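Local atomic coordinates of sortase B (PDB entry 5YFK), a protein that is a class B sortase, a cysteine transpeptidase of the kind that probably attaches proteins to the bacterial cell wall. Residues 121-124 with 125-128; 178-181 with 182-185; 195-198 with 199-203. The protein carries 1 engineered substitution. All coordinates share one frame; numbering follows the deposited sequence.

Contact 1 of 3, residues 121-124 with 125-128; sequences FAQI and KHFK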
# COMPACT_ATOMS: atom_id res chain seq x y z
N PHE A 121 -4.91 7.58 -0.90
CA PHE A 121 -5.29 6.31 -1.60
C PHE A 121 -6.63 6.41 -2.36
O PHE A 121 -7.15 5.39 -2.85
CB PHE A 121 -5.34 5.13 -0.61
CG PHE A 121 -4.06 4.30 -0.52
CD1 PHE A 121 -2.84 4.77 -0.98
CD2 PHE A 121 -4.04 3.18 0.33
CE1 PHE A 121 -1.67 4.02 -0.82
CE2 PHE A 121 -2.89 2.41 0.47
CZ PHE A 121 -1.70 2.84 -0.10
N ALA A 122 -7.09 7.64 -2.64
CA ALA A 122 -8.33 7.80 -3.42
C ALA A 122 -8.27 6.96 -4.69
O ALA A 122 -9.24 6.30 -5.07
CB ALA A 122 -8.55 9.26 -3.79
N GLN A 123 -7.14 7.02 -5.39
CA GLN A 123 -7.06 6.39 -6.71
C GLN A 123 -7.00 4.90 -6.74
O GLN A 123 -7.16 4.30 -7.81
CB GLN A 123 -5.94 7.02 -7.55
CG GLN A 123 -6.30 8.43 -7.94
CD GLN A 123 -5.47 8.96 -9.10
OE1 GLN A 123 -4.55 8.28 -9.59
NE2 GLN A 123 -5.67 10.23 -9.40
N ILE A 124 -6.95 4.27 -5.57
CA ILE A 124 -7.17 2.82 -5.51
C ILE A 124 -8.52 2.41 -6.11
O ILE A 124 -8.65 1.36 -6.77
CB ILE A 124 -7.08 2.32 -4.05
CG1 ILE A 124 -5.69 2.56 -3.47
CG2 ILE A 124 -7.48 0.86 -3.97
CD1 ILE A 124 -4.53 1.90 -4.17
N LYS A 125 -9.47 3.33 -6.08
CA LYS A 125 -10.82 3.06 -6.57
C LYS A 125 -10.84 2.86 -8.10
O LYS A 125 -11.67 2.10 -8.64
CB LYS A 125 -11.73 4.22 -6.15
CG LYS A 125 -11.58 5.49 -6.98
CD LYS A 125 -12.40 6.62 -6.40
CE LYS A 125 -12.40 7.84 -7.31
NZ LYS A 125 -13.46 7.73 -8.35
N HIS A 126 -9.74 3.24 -8.75
CA HIS A 126 -9.69 3.15 -10.22
C HIS A 126 -9.57 1.70 -10.60
O HIS A 126 -9.94 1.30 -11.70
CB HIS A 126 -8.51 3.93 -10.78
CG HIS A 126 -8.66 5.42 -10.71
ND1 HIS A 126 -7.67 6.27 -11.14
CD2 HIS A 126 -9.72 6.20 -10.40
CE1 HIS A 126 -8.08 7.52 -10.99
NE2 HIS A 126 -9.33 7.51 -10.59
N PHE A 127 -9.03 0.89 -9.70
CA PHE A 127 -8.82 -0.52 -9.99
C PHE A 127 -10.11 -1.31 -10.09
O PHE A 127 -10.12 -2.42 -10.64
CB PHE A 127 -7.86 -1.12 -8.97
CG PHE A 127 -6.44 -0.72 -9.19
CD1 PHE A 127 -5.73 -1.26 -10.25
CD2 PHE A 127 -5.88 0.32 -8.47
CE1 PHE A 127 -4.45 -0.83 -10.55
CE2 PHE A 127 -4.59 0.75 -8.74
CZ PHE A 127 -3.86 0.14 -9.75
N LYS A 128 -11.24 -0.70 -9.71
CA LYS A 128 -12.55 -1.36 -9.88
C LYS A 128 -13.07 -1.34 -11.32
O LYS A 128 -14.02 -2.07 -11.67
CB LYS A 128 -13.59 -0.72 -8.96
CG LYS A 128 -13.38 -1.04 -7.48
CD LYS A 128 -14.02 0.03 -6.59
CE LYS A 128 -15.50 0.15 -6.81
NZ LYS A 128 -16.05 1.30 -6.06
O HOH W 1 -5.10 7.09 -11.76

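Contact 2 of 3, residues 178-181 with 182-185; sequences EKYL and KEQE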
# COMPACT_ATOMS: atom_id res chain seq x y z
N GLU A 178 -1.88 -20.67 1.86
CA GLU A 178 -2.43 -20.99 0.58
C GLU A 178 -3.94 -20.73 0.56
O GLU A 178 -4.50 -20.18 -0.39
CB GLU A 178 -2.13 -22.43 0.22
CG GLU A 178 -2.64 -22.82 -1.16
CD GLU A 178 -2.00 -22.03 -2.29
OE1 GLU A 178 -1.00 -21.32 -2.04
OE2 GLU A 178 -2.49 -22.10 -3.43
N LYS A 179 -4.60 -21.10 1.65
CA LYS A 179 -6.03 -20.89 1.78
C LYS A 179 -6.35 -19.39 1.70
O LYS A 179 -7.32 -18.97 1.07
CB LYS A 179 -6.50 -21.46 3.12
CG LYS A 179 -7.98 -21.23 3.42
CD LYS A 179 -8.46 -22.10 4.58
CE LYS A 179 -8.68 -21.28 5.85
NZ LYS A 179 -7.67 -21.58 6.91
N TYR A 180 -5.56 -18.59 2.42
CA TYR A 180 -5.70 -17.12 2.37
C TYR A 180 -5.54 -16.55 0.96
O TYR A 180 -6.34 -15.71 0.51
CB TYR A 180 -4.67 -16.46 3.29
CG TYR A 180 -4.89 -14.97 3.43
CD1 TYR A 180 -5.90 -14.46 4.24
CD2 TYR A 180 -4.08 -14.06 2.75
CE1 TYR A 180 -6.02 -13.10 4.45
CE2 TYR A 180 -4.22 -12.69 2.93
CZ TYR A 180 -5.21 -12.21 3.75
OH TYR A 180 -5.39 -10.84 3.91
N LEU A 181 -4.52 -17.01 0.25
CA LEU A 181 -4.26 -16.54 -1.11
C LEU A 181 -5.45 -16.85 -2.00
O LEU A 181 -5.88 -16.01 -2.78
CB LEU A 181 -2.99 -17.17 -1.68
CG LEU A 181 -1.70 -16.70 -0.98
CD1 LEU A 181 -0.47 -17.37 -1.56
CD2 LEU A 181 -1.58 -15.19 -1.10
N LYS A 182 -5.94 -18.08 -1.92
CA LYS A 182 -7.11 -18.51 -2.69
C LYS A 182 -8.36 -17.65 -2.42
O LYS A 182 -9.03 -17.20 -3.37
CB LYS A 182 -7.39 -20.00 -2.43
CG LYS A 182 -8.73 -20.52 -2.96
CD LYS A 182 -8.65 -21.98 -3.34
CE LYS A 182 -9.75 -22.81 -2.69
NZ LYS A 182 -9.54 -24.26 -3.00
N GLU A 183 -8.57 -17.32 -1.15
CA GLU A 183 -9.68 -16.46 -0.77
C GLU A 183 -9.51 -15.09 -1.42
O GLU A 183 -10.45 -14.54 -1.97
CB GLU A 183 -9.75 -16.28 0.76
CG GLU A 183 -10.54 -15.05 1.20
CD GLU A 183 -10.39 -14.68 2.68
OE1 GLU A 183 -9.25 -14.37 3.13
OE2 GLU A 183 -11.44 -14.43 3.33
N GLN A 184 -8.32 -14.50 -1.28
CA GLN A 184 -8.08 -13.14 -1.79
C GLN A 184 -8.22 -13.09 -3.30
O GLN A 184 -8.86 -12.19 -3.84
CB GLN A 184 -6.71 -12.62 -1.37
CG GLN A 184 -6.55 -12.52 0.13
CD GLN A 184 -7.47 -11.48 0.73
OE1 GLN A 184 -7.49 -10.33 0.30
NE2 GLN A 184 -8.37 -11.93 1.61
N GLU A 185 -7.77 -14.15 -3.97
CA GLU A 185 -7.87 -14.21 -5.42
C GLU A 185 -9.33 -14.41 -5.87
O GLU A 185 -9.80 -13.73 -6.78
CB GLU A 185 -7.00 -15.33 -5.96
CG GLU A 185 -6.96 -15.40 -7.48
CD GLU A 185 -6.07 -16.52 -8.00
OE1 GLU A 185 -6.11 -17.64 -7.44
OE2 GLU A 185 -5.36 -16.28 -9.00
O HOH W 2 -5.00 -9.67 1.58

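Contact 3 of 3, residues 195-198 with 199-203; sequences IDLN and SNDRI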
# COMPACT_ATOMS: atom_id res chain seq x y z
N ILE A 195 -0.59 -15.46 -13.43
CA ILE A 195 0.07 -14.83 -12.28
C ILE A 195 0.73 -15.88 -11.36
O ILE A 195 1.49 -15.53 -10.46
CB ILE A 195 -0.92 -13.95 -11.48
CG1 ILE A 195 -0.18 -12.90 -10.66
CG2 ILE A 195 -1.79 -14.80 -10.57
CD1 ILE A 195 -0.40 -11.49 -11.15
N ASP A 196 0.52 -17.16 -11.67
CA ASP A 196 1.04 -18.28 -10.86
C ASP A 196 1.03 -17.94 -9.35
O ASP A 196 2.05 -18.10 -8.67
CB ASP A 196 2.46 -18.60 -11.32
CG ASP A 196 2.99 -19.92 -10.76
OD1 ASP A 196 2.20 -20.76 -10.29
OD2 ASP A 196 4.23 -20.05 -10.66
N LEU A 197 -0.15 -17.71 -8.80
CA LEU A 197 -0.25 -17.37 -7.40
C LEU A 197 -0.07 -18.66 -6.59
O LEU A 197 -0.69 -19.70 -6.88
CB LEU A 197 -1.61 -16.73 -7.08
CG LEU A 197 -1.73 -16.14 -5.67
CD1 LEU A 197 -0.74 -15.02 -5.44
CD2 LEU A 197 -3.16 -15.68 -5.36
N ASN A 198 0.84 -18.61 -5.62
CA ASN A 198 1.20 -19.81 -4.85
C ASN A 198 1.82 -19.50 -3.49
O ASN A 198 2.19 -18.37 -3.20
CB ASN A 198 2.12 -20.70 -5.70
CG ASN A 198 3.55 -20.20 -5.75
OD1 ASN A 198 4.36 -20.54 -4.88
ND2 ASN A 198 3.89 -19.46 -6.78
N SER A 199 1.89 -20.51 -2.63
CA SER A 199 2.20 -20.27 -1.23
C SER A 199 3.66 -19.84 -1.00
O SER A 199 4.00 -19.38 0.09
CB SER A 199 1.92 -21.55 -0.44
OG SER A 199 2.99 -22.47 -0.61
N ASN A 200 4.49 -19.85 -2.03
CA ASN A 200 5.81 -19.24 -1.89
C ASN A 200 5.80 -17.73 -2.06
O ASN A 200 6.81 -17.07 -1.80
CB ASN A 200 6.80 -19.82 -2.90
CG ASN A 200 7.03 -21.29 -2.70
OD1 ASN A 200 7.25 -21.76 -1.58
ND2 ASN A 200 6.86 -22.05 -3.77
N ASP A 201 4.68 -17.18 -2.49
CA ASP A 201 4.63 -15.77 -2.84
C ASP A 201 4.61 -14.86 -1.61
O ASP A 201 4.26 -15.27 -0.49
CB ASP A 201 3.41 -15.47 -3.71
CG ASP A 201 3.57 -15.97 -5.14
OD1 ASP A 201 4.68 -15.82 -5.69
OD2 ASP A 201 2.55 -16.38 -5.74
N ARG A 202 5.03 -13.62 -1.83
CA ARG A 202 4.85 -12.58 -0.83
C ARG A 202 3.88 -11.55 -1.39
O ARG A 202 4.00 -11.15 -2.56
CB ARG A 202 6.19 -11.89 -0.53
CG ARG A 202 6.05 -10.96 0.66
CD ARG A 202 7.37 -10.32 1.09
NE ARG A 202 7.27 -9.92 2.49
CZ ARG A 202 8.23 -9.30 3.18
NH1 ARG A 202 8.11 -9.15 4.49
NH2 ARG A 202 9.26 -8.78 2.54
N ILE A 203 2.90 -11.16 -0.61
CA ILE A 203 1.90 -10.26 -1.12
C ILE A 203 1.89 -8.90 -0.42
O ILE A 203 2.33 -8.77 0.72
CB ILE A 203 0.49 -10.88 -1.12
CG1 ILE A 203 0.07 -11.33 0.28
CG2 ILE A 203 0.45 -12.03 -2.15
CD1 ILE A 203 -1.43 -11.60 0.42

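Contact 1 of 3, residues 121-124 with 125-128
Gln123 lies across His126, with its CB over one face of the imidazole, on a 3-10 turn of the sortase fold, in the connection between strand 107-111 and helix 130-135. Three i to i+3 backbone hydrogen bonds set the turn. Lys125 N bonds to Ala122 O, His126 N to Gln123 O, and Phe127 N to Ile124 O.

The side-chain contacts start from this backbone. Gln123 CB is offset toward the rim of the His126 ring, in a CH-pi contact of 4.3 Å to the ring centroid. CG of Gln123 is anti to the carbonyl carbon (chi1 -70°) and the chain runs extended beyond it. This carries the amide to the CE1 corner of the ring, where Gln123 CD is 3.5 Å from His126 CE1. The amide and ring planes are 30° apart. Lys125 CG stands between its backbone N and carbonyl carbon (chi1 77°). It therefore packs against Ala122 O, the acceptor of Lys125 N, at 3.1 Å. Buried Ile124 and Phe127 pack on strands 203-210, 216-225 and 146-159. Phe121, just ahead in the chain, bonds through its backbone to His113, the predicted proton donor/acceptor.

Polar ends are tied outward as well. Gln123 NE2 bonds to Asp118 and OE1 to the backbone N of Asn65, which fixes the rotation of the amide. One water lies in the imidazole plane, 2.8 Å from His126 ND1, and donates a hydrogen bond to Gln123 OE1 at 2.5 Å.

Contact 2 of 3, residues 178-181 with 182-185
Tyr180 and Gln184, one helical turn apart on helix 174-186, meet through a CH-pi contact over one face of the phenol ring. The ring and amide planes are 15° apart. Gln184 CG lies toward the rim of that face, 3.9 Å from the centroid of the Tyr180 ring. The torsions explain this fit. Tyr180 has CG anti to its own N (chi1 -172°), and the ring reaches along the helix toward the next turn. Gln184 bends at chi2 (-65°), which folds its amide back above the ring. Gln184 NE2 is then 3.8 Å from Tyr180 CZ.

Glu183 OE1 approaches the same ring obliquely. Its extended chain brings OE1 to 3.5 Å from Tyr180 CD1, with the carboxylate plane turned steeply against the ring. Gln184 NE2 donates a hydrogen bond of 3.0 Å to Glu183 OE1. The acceptor lies in the amide plane of Gln184, but it is met from above the carboxylate plane. A water hydrogen-bonded to Tyr180 OH (2.6 Å) donates a weak bond to Gln184 OE1. The stronger partner of that oxygen is Tyr156 OH, so both ends of the buried amide are engaged and its rotation is fixed.

The backbone is regular alpha helix. Lys182, Glu183, Gln184 and Glu185 each donate an i to i-4 hydrogen bond, to Glu178, Lys179, Tyr180 and Leu181.

Glu185 forms a salt bridge with Lys191, beyond the helix end. On the inner side, Tyr180 and Leu181 pack on Ile203 of strand 203-210, while Leu181 and Glu185 touch Leu197 of the following loop. Gln184 O bonds to Ser154 of strand 146-159, which joins the helix to the sheet.

Contact 3 of 3, residues 195-198 with 199-203
This is a local surface turn held by Asn198 and Asp201, in the loop that leads from helix 174-186 to strand 203-210. It is a type I beta turn from Asn198 to Asp201, closed by the 2.8 Å hydrogen bond from Asp201 N to Asn198 O. The Asp201 side chain bonds back across the turn. Asn198 N donates to Asp201 OD2 at 2.8 Å, meeting it from above the carboxylate plane. The first and last residues of the turn are thus joined by two bonds running in opposite directions.

The Asn198 amide serves both flanks. CG stands between the backbone N and the carbonyl carbon (chi1 78°), which swings OD1 forward over the turn. There it accepts Asn200 N at 2.9 Å, an Asx-turn bond, with the donor above the amide carbonyl plane. On the other flank Asn198 ND2 donates 3.0 Å to Asp196 O, which lies close to the amide plane. Bonds at both ends hold this amide in one rotation. Leu197 CD1 lies 3.6 Å from Asp201 OD2 and places a methyl group beside the carboxylate. Leu197 also packs on Phe153 of strand 146-159.

Asp201 OD2 has a second partner, a salt bridge to Lys223 of strand 216-225. Lys223 NZ also hydrogen-bonds to Ile195 O, so it ties both parts of the loop to that strand. One carboxylate oxygen therefore takes both a backbone N-H and an ammonium group, and this pairing would be expected to stabilise Asp201 in its charged form.

Overall arrangement
From the N terminus, contact 1 comes first, in the connection from strand 107-111 to helix 130-135. The chain then passes through strands 138-143 and 146-159 before reaching contact 2 on helix 174-186. Contact 3 follows in the loop that leads into strand 203-210. Each contact closes only a short local turn, and the three run in series without nesting or crossing. Contacts 2 and 3 touch, with centres about 10 Å apart: Leu181 CD1 is 3.3 Å from Asn198 O. Contact 1 lies apart, its centre about 22 Å from that of contact 2. Contacts 1 and 2 pack on strand 203-210, which contact 3 leads into and which carries the engineered Ser209.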